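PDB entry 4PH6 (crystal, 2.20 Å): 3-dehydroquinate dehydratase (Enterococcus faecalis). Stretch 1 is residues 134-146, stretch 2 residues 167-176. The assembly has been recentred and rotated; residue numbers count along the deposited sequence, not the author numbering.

Stretch 1, residues 134-146: AKKAGIKIVLCNH
Stretch 2 167-176: RQADICKIAV

Neighbouring parallel β-strands are joined by a ladder in which each bonded residue of one strand reaches two residues of the other, and 3-dehydroquinate dehydratase shows how side chains can extend such a ladder at both ends. Strand 140-146, which follows a helix ending in a Schellman turn at Gly-138 (phi/psi 82/16), runs parallel to strand 171-176; their axes differ by 12° and approach to 4.5 Å.

Stretch 2 opens as a loop. Arg-167 (-89/20), the first residue to leave a helix, lays its CB 3.6 Å from Leu-143 CD1. Gln-168 follows with positive phi (63/37), and its carbonyl O accepts a hydrogen bond from Lys-135 NZ at 2.7 Å, the lysine being extended beyond chi1 (m, t, t, t). Ala-169 (-64/141) places CB 3.6 Å from Leu-143 CG, an apolar contact made with the leucine in its m, t rotamer.

Asp-170 (-76/-32, chi1 m) points toward stretch 1 and acts as a surrogate rung. Its OD2 accepts a nearly linear hydrogen bond from Ile-141 N (2.7 Å, 170°), while its own N gives a weak one to Ile-141 O (2.9 Å). Charge adds a salt bridge from Lys-135 NZ to Asp-170 OD1, long at 3.6 Å, and one water bridges the same two atoms. A second water donates to Asp-170 OD2 (2.9 Å) and Ile-139 O (3.3 Å).

The regular ladder now begins, with extended backbone angles. Ile-171 pairs with Val-142 (CA-CA 4.7 Å): Ile-171 N bonds to Ile-141 O at 3.0 Å, and Ile-171 O receives a weak bond from Leu-143 N at 3.1 Å. On their shared face, Ile-171 CB (chi1 m) meets Val-142 CG2 (chi1 t) at 4.0 Å. Cys-172 pairs with Leu-143 (CA-CA 5.3 Å), its m side chain on the other face.

Lys-173, opposite Cys-144 (CA-CA 4.4 Å), donates from N to Leu-143 O (3.0 Å) and accepts at O from Asn-145 N (2.9 Å). Its all-t side chain runs out on the face of Cys-144 and His-146, so that NZ can donate to His-146 NE2 at 3.0 Å, near the plane of the imidazole and at its edge, where the ring nitrogen offers a lone pair.

Ile-174 (t, t) pairs with Asn-145 and sends a CA-H...O contact from CA to Asn-145 O (3.1 Å). Ala-175 N closes the ladder on that same Asn-145 O at 2.8 Å and 161°; its CB lies 3.4 Å from His-146 CD2. Val-176 points away.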

ATOM      1  N   ALA A 134     -24.019  22.176 -16.524  1.00 10.11           N
ATOM      2  CA  ALA A 134     -22.999  21.266 -17.027  1.00  9.24           C
ATOM      3  C   ALA A 134     -23.591  19.910 -17.413  1.00 22.17           C
ATOM      4  O   ALA A 134     -23.259  19.377 -18.482  1.00 22.03           O
ATOM      5  CB  ALA A 134     -21.888  21.086 -16.000  1.00  8.37           C
ATOM      6  N   LYS A 135     -24.456  19.350 -16.565  1.00  9.30           N
ATOM      7  CA  LYS A 135     -25.038  18.028 -16.845  1.00  9.37           C
ATOM      8  C   LYS A 135     -25.894  18.054 -18.102  1.00 17.30           C
ATOM      9  O   LYS A 135     -25.877  17.103 -18.889  1.00 12.36           O
ATOM     10  CB  LYS A 135     -25.883  17.504 -15.674  1.00  9.58           C
ATOM     11  CG  LYS A 135     -25.055  17.031 -14.495  1.00 14.58           C
ATOM     12  CD  LYS A 135     -25.798  16.109 -13.536  1.00  9.32           C
ATOM     13  CE  LYS A 135     -24.842  15.665 -12.423  1.00 11.94           C
ATOM     14  NZ  LYS A 135     -25.420  14.674 -11.470  1.00 16.56           N
ATOM     15  N   LYS A 136     -26.652  19.133 -18.269  1.00 13.98           N
ATOM     16  CA  LYS A 136     -27.471  19.302 -19.453  1.00 14.45           C
ATOM     17  C   LYS A 136     -26.586  19.234 -20.707  1.00 11.79           C
ATOM     18  O   LYS A 136     -26.993  18.679 -21.726  1.00 20.72           O
ATOM     19  CB  LYS A 136     -28.244  20.622 -19.384  1.00 13.19           C
ATOM     20  CG  LYS A 136     -29.258  20.799 -20.488  1.00 26.95           C
ATOM     21  CD  LYS A 136     -30.015  22.116 -20.332  1.00 30.38           C
ATOM     22  CE  LYS A 136     -31.032  22.049 -19.193  1.00 33.15           C
ATOM     23  NZ  LYS A 136     -32.366  21.512 -19.623  1.00 28.18           N
ATOM     24  N   ALA A 137     -25.369  19.762 -20.617  1.00 11.14           N
ATOM     25  CA  ALA A 137     -24.415  19.696 -21.735  1.00 13.69           C
ATOM     26  C   ALA A 137     -23.703  18.349 -21.832  1.00 13.02           C
ATOM     27  O   ALA A 137     -22.821  18.190 -22.677  1.00 12.83           O
ATOM     28  CB  ALA A 137     -23.377  20.821 -21.625  1.00 10.77           C
ATOM     29  N   GLY A 138     -24.066  17.391 -20.971  1.00  9.89           N
ATOM     30  CA  GLY A 138     -23.474  16.057 -21.012  1.00  9.45           C
ATOM     31  C   GLY A 138     -22.128  15.955 -20.305  1.00 13.04           C
ATOM     32  O   GLY A 138     -21.379  15.000 -20.487  1.00 10.85           O
ATOM     33  N   ILE A 139     -21.814  16.949 -19.485  1.00  8.32           N
ATOM     34  CA  ILE A 139     -20.581  16.924 -18.723  1.00  9.12           C
ATOM     35  C   ILE A 139     -20.753  16.194 -17.386  1.00  7.26           C
ATOM     36  O   ILE A 139     -21.684  16.500 -16.634  1.00 15.80           O
ATOM     37  CB  ILE A 139     -20.081  18.342 -18.449  1.00  7.59           C
ATOM     38  CG1 ILE A 139     -19.968  19.116 -19.770  1.00  8.16           C
ATOM     39  CG2 ILE A 139     -18.768  18.287 -17.715  1.00  7.01           C
ATOM     40  CD1 ILE A 139     -19.852  20.613 -19.594  1.00  8.45           C
ATOM     41  N   LYS A 140     -19.869  15.237 -17.093  1.00  6.93           N
ATOM     42  CA  LYS A 140     -19.854  14.562 -15.791  1.00  6.66           C
ATOM     43  C   LYS A 140     -19.275  15.467 -14.716  1.00 13.17           C
ATOM     44  O   LYS A 140     -18.277  16.157 -14.934  1.00 10.73           O
ATOM     45  CB  LYS A 140     -19.034  13.260 -15.833  1.00 16.13           C
ATOM     46  CG  LYS A 140     -19.446  12.260 -16.899  1.00 20.62           C
ATOM     47  CD  LYS A 140     -20.879  11.797 -16.705  1.00 16.60           C
ATOM     48  CE  LYS A 140     -21.274  10.831 -17.825  1.00 14.84           C
ATOM     49  NZ  LYS A 140     -22.744  10.570 -17.824  1.00 10.27           N
ATOM     50  N   ILE A 141     -19.883  15.444 -13.539  1.00 14.51           N
ATOM     51  CA  ILE A 141     -19.450  16.318 -12.462  1.00  7.47           C
ATOM     52  C   ILE A 141     -18.561  15.626 -11.429  1.00  5.64           C
ATOM     53  O   ILE A 141     -18.916  14.578 -10.883  1.00  5.77           O
ATOM     54  CB  ILE A 141     -20.649  16.926 -11.745  1.00  6.31           C
ATOM     55  CG1 ILE A 141     -21.448  17.770 -12.736  1.00  9.78           C
ATOM     56  CG2 ILE A 141     -20.175  17.773 -10.572  1.00  6.15           C
ATOM     57  CD1 ILE A 141     -20.633  18.876 -13.383  1.00  6.73           C
ATOM     58  N   VAL A 142     -17.405  16.223 -11.160  1.00  5.37           N
ATOM     59  CA  VAL A 142     -16.564  15.754 -10.062  1.00  5.20           C
ATOM     60  C   VAL A 142     -16.576  16.797  -8.957  1.00  8.40           C
ATOM     61  O   VAL A 142     -15.927  17.830  -9.085  1.00  7.29           O
ATOM     62  CB  VAL A 142     -15.097  15.485 -10.489  1.00  5.97           C
ATOM     63  CG1 VAL A 142     -14.290  14.978  -9.299  1.00 12.19           C
ATOM     64  CG2 VAL A 142     -15.033  14.487 -11.635  1.00  5.41           C
ATOM     65  N   LEU A 143     -17.334  16.538  -7.890  1.00  5.28           N
ATOM     66  CA  LEU A 143     -17.261  17.373  -6.692  1.00 12.60           C
ATOM     67  C   LEU A 143     -16.047  16.913  -5.916  1.00 13.96           C
ATOM     68  O   LEU A 143     -15.684  15.743  -5.964  1.00  5.22           O
ATOM     69  CB  LEU A 143     -18.528  17.284  -5.831  1.00  5.74           C
ATOM     70  CG  LEU A 143     -19.794  17.913  -6.429  1.00 10.13           C
ATOM     71  CD1 LEU A 143     -20.837  18.207  -5.352  1.00 14.47           C
ATOM     72  CD2 LEU A 143     -19.492  19.165  -7.252  1.00  7.34           C
ATOM     73  N   CYS A 144     -15.402  17.830  -5.212  1.00 10.13           N
ATOM     74  CA  CYS A 144     -14.114  17.512  -4.646  1.00 10.06           C
ATOM     75  C   CYS A 144     -13.722  18.406  -3.498  1.00 10.21           C
ATOM     76  O   CYS A 144     -14.177  19.550  -3.379  1.00 10.54           O
ATOM     77  CB  CYS A 144     -13.057  17.597  -5.729  1.00 17.07           C
ATOM     78  SG  CYS A 144     -13.037  19.218  -6.449  1.00 28.56           S
ATOM     79  N   ASN A 145     -12.852  17.870  -2.656  1.00 10.15           N
ATOM     80  CA  ASN A 145     -12.322  18.635  -1.545  1.00 10.61           C
ATOM     81  C   ASN A 145     -10.852  18.308  -1.327  1.00 10.96           C
ATOM     82  O   ASN A 145     -10.433  17.165  -1.466  1.00 10.62           O
ATOM     83  CB  ASN A 145     -13.139  18.371  -0.279  1.00 10.46           C
ATOM     84  CG  ASN A 145     -12.527  19.004   0.950  1.00 12.22           C
ATOM     85  OD1 ASN A 145     -12.140  18.312   1.876  1.00 11.30           O
ATOM     86  ND2 ASN A 145     -12.409  20.331   0.945  1.00 11.96           N
ATOM     87  N   HIS A 146     -10.066  19.325  -1.011  1.00 15.61           N
ATOM     88  CA  HIS A 146      -8.645  19.136  -0.761  1.00 16.52           C
ATOM     89  C   HIS A 146      -8.225  19.849   0.495  1.00 22.41           C
ATOM     90  O   HIS A 146      -8.474  21.044   0.648  1.00 20.51           O
ATOM     91  CB  HIS A 146      -7.805  19.664  -1.922  1.00 13.18           C
ATOM     92  CG  HIS A 146      -8.122  19.016  -3.228  1.00 14.10           C
ATOM     93  ND1 HIS A 146      -9.209  19.380  -3.981  1.00 12.36           N
ATOM     94  CD2 HIS A 146      -7.505  18.017  -3.895  1.00 12.66           C
ATOM     95  CE1 HIS A 146      -9.251  18.621  -5.069  1.00 29.80           C
ATOM     96  NE2 HIS A 146      -8.220  17.801  -5.042  1.00 12.44           N
ATOM     97  N   ARG A 167     -25.100  16.174  -3.174  1.00  9.75           N
ATOM     98  CA  ARG A 167     -25.190  17.302  -4.090  1.00  9.93           C
ATOM     99  C   ARG A 167     -25.121  16.804  -5.522  1.00 12.25           C
ATOM    100  O   ARG A 167     -24.767  17.566  -6.416  1.00 14.22           O
ATOM    101  CB  ARG A 167     -24.060  18.318  -3.860  1.00 11.59           C
ATOM    102  CG  ARG A 167     -23.955  18.908  -2.455  1.00 13.35           C
ATOM    103  CD  ARG A 167     -24.502  20.332  -2.366  1.00  9.87           C
ATOM    104  NE  ARG A 167     -23.992  21.224  -3.410  1.00  9.75           N
ATOM    105  CZ  ARG A 167     -22.826  21.870  -3.371  1.00 12.89           C
ATOM    106  NH1 ARG A 167     -22.004  21.719  -2.335  1.00 14.65           N
ATOM    107  NH2 ARG A 167     -22.474  22.660  -4.384  1.00  9.26           N
ATOM    108  N   GLN A 168     -25.415  15.521  -5.730  1.00 16.83           N
ATOM    109  CA  GLN A 168     -25.503  14.926  -7.071  1.00 10.22           C
ATOM    110  C   GLN A 168     -24.185  14.948  -7.864  1.00 14.63           C
ATOM    111  O   GLN A 168     -24.180  15.134  -9.084  1.00 13.70           O
ATOM    112  CB  GLN A 168     -26.604  15.617  -7.888  1.00 10.97           C
ATOM    113  CG  GLN A 168     -27.984  15.625  -7.231  1.00 22.01           C
ATOM    114  CD  GLN A 168     -29.048  16.333  -8.071  1.00 31.32           C
ATOM    115  OE1 GLN A 168     -29.134  16.137  -9.287  1.00 35.03           O
ATOM    116  NE2 GLN A 168     -29.860  17.166  -7.421  1.00 30.49           N
ATOM    117  N   ALA A 169     -23.067  14.744  -7.176  1.00 14.52           N
ATOM    118  CA  ALA A 169     -21.813  14.513  -7.872  1.00 10.06           C
ATOM    119  C   ALA A 169     -21.888  13.218  -8.678  1.00 12.68           C
ATOM    120  O   ALA A 169     -22.464  12.225  -8.231  1.00  9.55           O
ATOM    121  CB  ALA A 169     -20.662  14.446  -6.901  1.00  8.58           C
ATOM    122  N   ASP A 170     -21.314  13.233  -9.871  1.00  8.84           N
ATOM    123  CA  ASP A 170     -21.112  11.991 -10.597  1.00 13.67           C
ATOM    124  C   ASP A 170     -19.924  11.225  -9.992  1.00  9.34           C
ATOM    125  O   ASP A 170     -19.906   9.998  -9.969  1.00  8.45           O
ATOM    126  CB  ASP A 170     -20.903  12.280 -12.080  1.00  9.69           C
ATOM    127  CG  ASP A 170     -22.167  12.806 -12.740  1.00  9.62           C
ATOM    128  OD1 ASP A 170     -23.206  12.128 -12.637  1.00 17.02           O
ATOM    129  OD2 ASP A 170     -22.136  13.907 -13.330  1.00  9.67           O
ATOM    130  N   ILE A 171     -18.949  11.964  -9.481  1.00  7.73           N
ATOM    131  CA  ILE A 171     -17.767  11.378  -8.883  1.00 12.37           C
ATOM    132  C   ILE A 171     -17.376  12.233  -7.673  1.00 10.14           C
ATOM    133  O   ILE A 171     -17.330  13.462  -7.762  1.00  7.00           O
ATOM    134  CB  ILE A 171     -16.608  11.282  -9.900  1.00 13.45           C
ATOM    135  CG1 ILE A 171     -16.990  10.367 -11.074  1.00 13.58           C
ATOM    136  CG2 ILE A 171     -15.354  10.772  -9.239  1.00  6.60           C
ATOM    137  CD1 ILE A 171     -15.936  10.306 -12.174  1.00  7.20           C
ATOM    138  N   CYS A 172     -17.153  11.586  -6.535  1.00  7.04           N
ATOM    139  CA  CYS A 172     -16.793  12.297  -5.309  1.00  8.25           C
ATOM    140  C   CYS A 172     -15.301  12.123  -5.050  1.00  7.07           C
ATOM    141  O   CYS A 172     -14.799  11.009  -5.080  1.00  6.44           O
ATOM    142  CB  CYS A 172     -17.591  11.775  -4.123  1.00  7.42           C
ATOM    143  SG  CYS A 172     -19.367  11.721  -4.398  1.00  8.20           S
ATOM    144  N   LYS A 173     -14.606  13.224  -4.788  1.00  6.29           N
ATOM    145  CA  LYS A 173     -13.167  13.196  -4.638  1.00  5.99           C
ATOM    146  C   LYS A 173     -12.701  13.960  -3.401  1.00 11.40           C
ATOM    147  O   LYS A 173     -13.204  15.041  -3.097  1.00  6.24           O
ATOM    148  CB  LYS A 173     -12.496  13.775  -5.890  1.00  5.85           C
ATOM    149  CG  LYS A 173     -10.994  13.967  -5.781  1.00  5.71           C
ATOM    150  CD  LYS A 173     -10.495  14.895  -6.882  1.00 10.08           C
ATOM    151  CE  LYS A 173      -9.017  15.203  -6.715  1.00  5.86           C
ATOM    152  NZ  LYS A 173      -8.559  16.326  -7.575  1.00 12.62           N
ATOM    153  N   ILE A 174     -11.729  13.401  -2.689  1.00  6.00           N
ATOM    154  CA  ILE A 174     -11.137  14.113  -1.570  1.00  6.14           C
ATOM    155  C   ILE A 174      -9.656  13.789  -1.470  1.00  6.05           C
ATOM    156  O   ILE A 174      -9.244  12.643  -1.605  1.00  6.56           O
ATOM    157  CB  ILE A 174     -11.842  13.787  -0.218  1.00  6.52           C
ATOM    158  CG1 ILE A 174     -11.336  14.710   0.888  1.00  6.79           C
ATOM    159  CG2 ILE A 174     -11.656  12.331   0.201  1.00 12.69           C
ATOM    160  CD1 ILE A 174     -12.203  14.708   2.143  1.00 13.80           C
ATOM    161  N   ALA A 175      -8.851  14.817  -1.247  1.00 11.80           N
ATOM    162  CA  ALA A 175      -7.434  14.629  -1.015  1.00 14.17           C
ATOM    163  C   ALA A 175      -7.094  15.239   0.336  1.00 16.42           C
ATOM    164  O   ALA A 175      -7.535  16.347   0.656  1.00 18.39           O
ATOM    165  CB  ALA A 175      -6.596  15.261  -2.148  1.00  6.20           C
ATOM    166  N   VAL A 176      -6.337  14.503   1.141  1.00 14.74           N
ATOM    167  CA  VAL A 176      -5.943  15.000   2.448  1.00  8.41           C
ATOM    168  C   VAL A 176      -4.443  14.862   2.639  1.00 11.87           C
ATOM    169  O   VAL A 176      -3.804  14.057   1.994  1.00  7.44           O
ATOM    170  CB  VAL A 176      -6.672  14.261   3.564  1.00 12.14           C
ATOM    171  CG1 VAL A 176      -8.194  14.464   3.435  1.00 15.94           C
ATOM    172  CG2 VAL A 176      -6.300  12.774   3.552  1.00 11.64           C
TER
HETATM  173  O   HOH W   1     -25.948  12.262 -13.117  1.00 35.87           O
HETATM  174  O   HOH W   2     -23.771  14.155 -15.698  1.00 24.58           O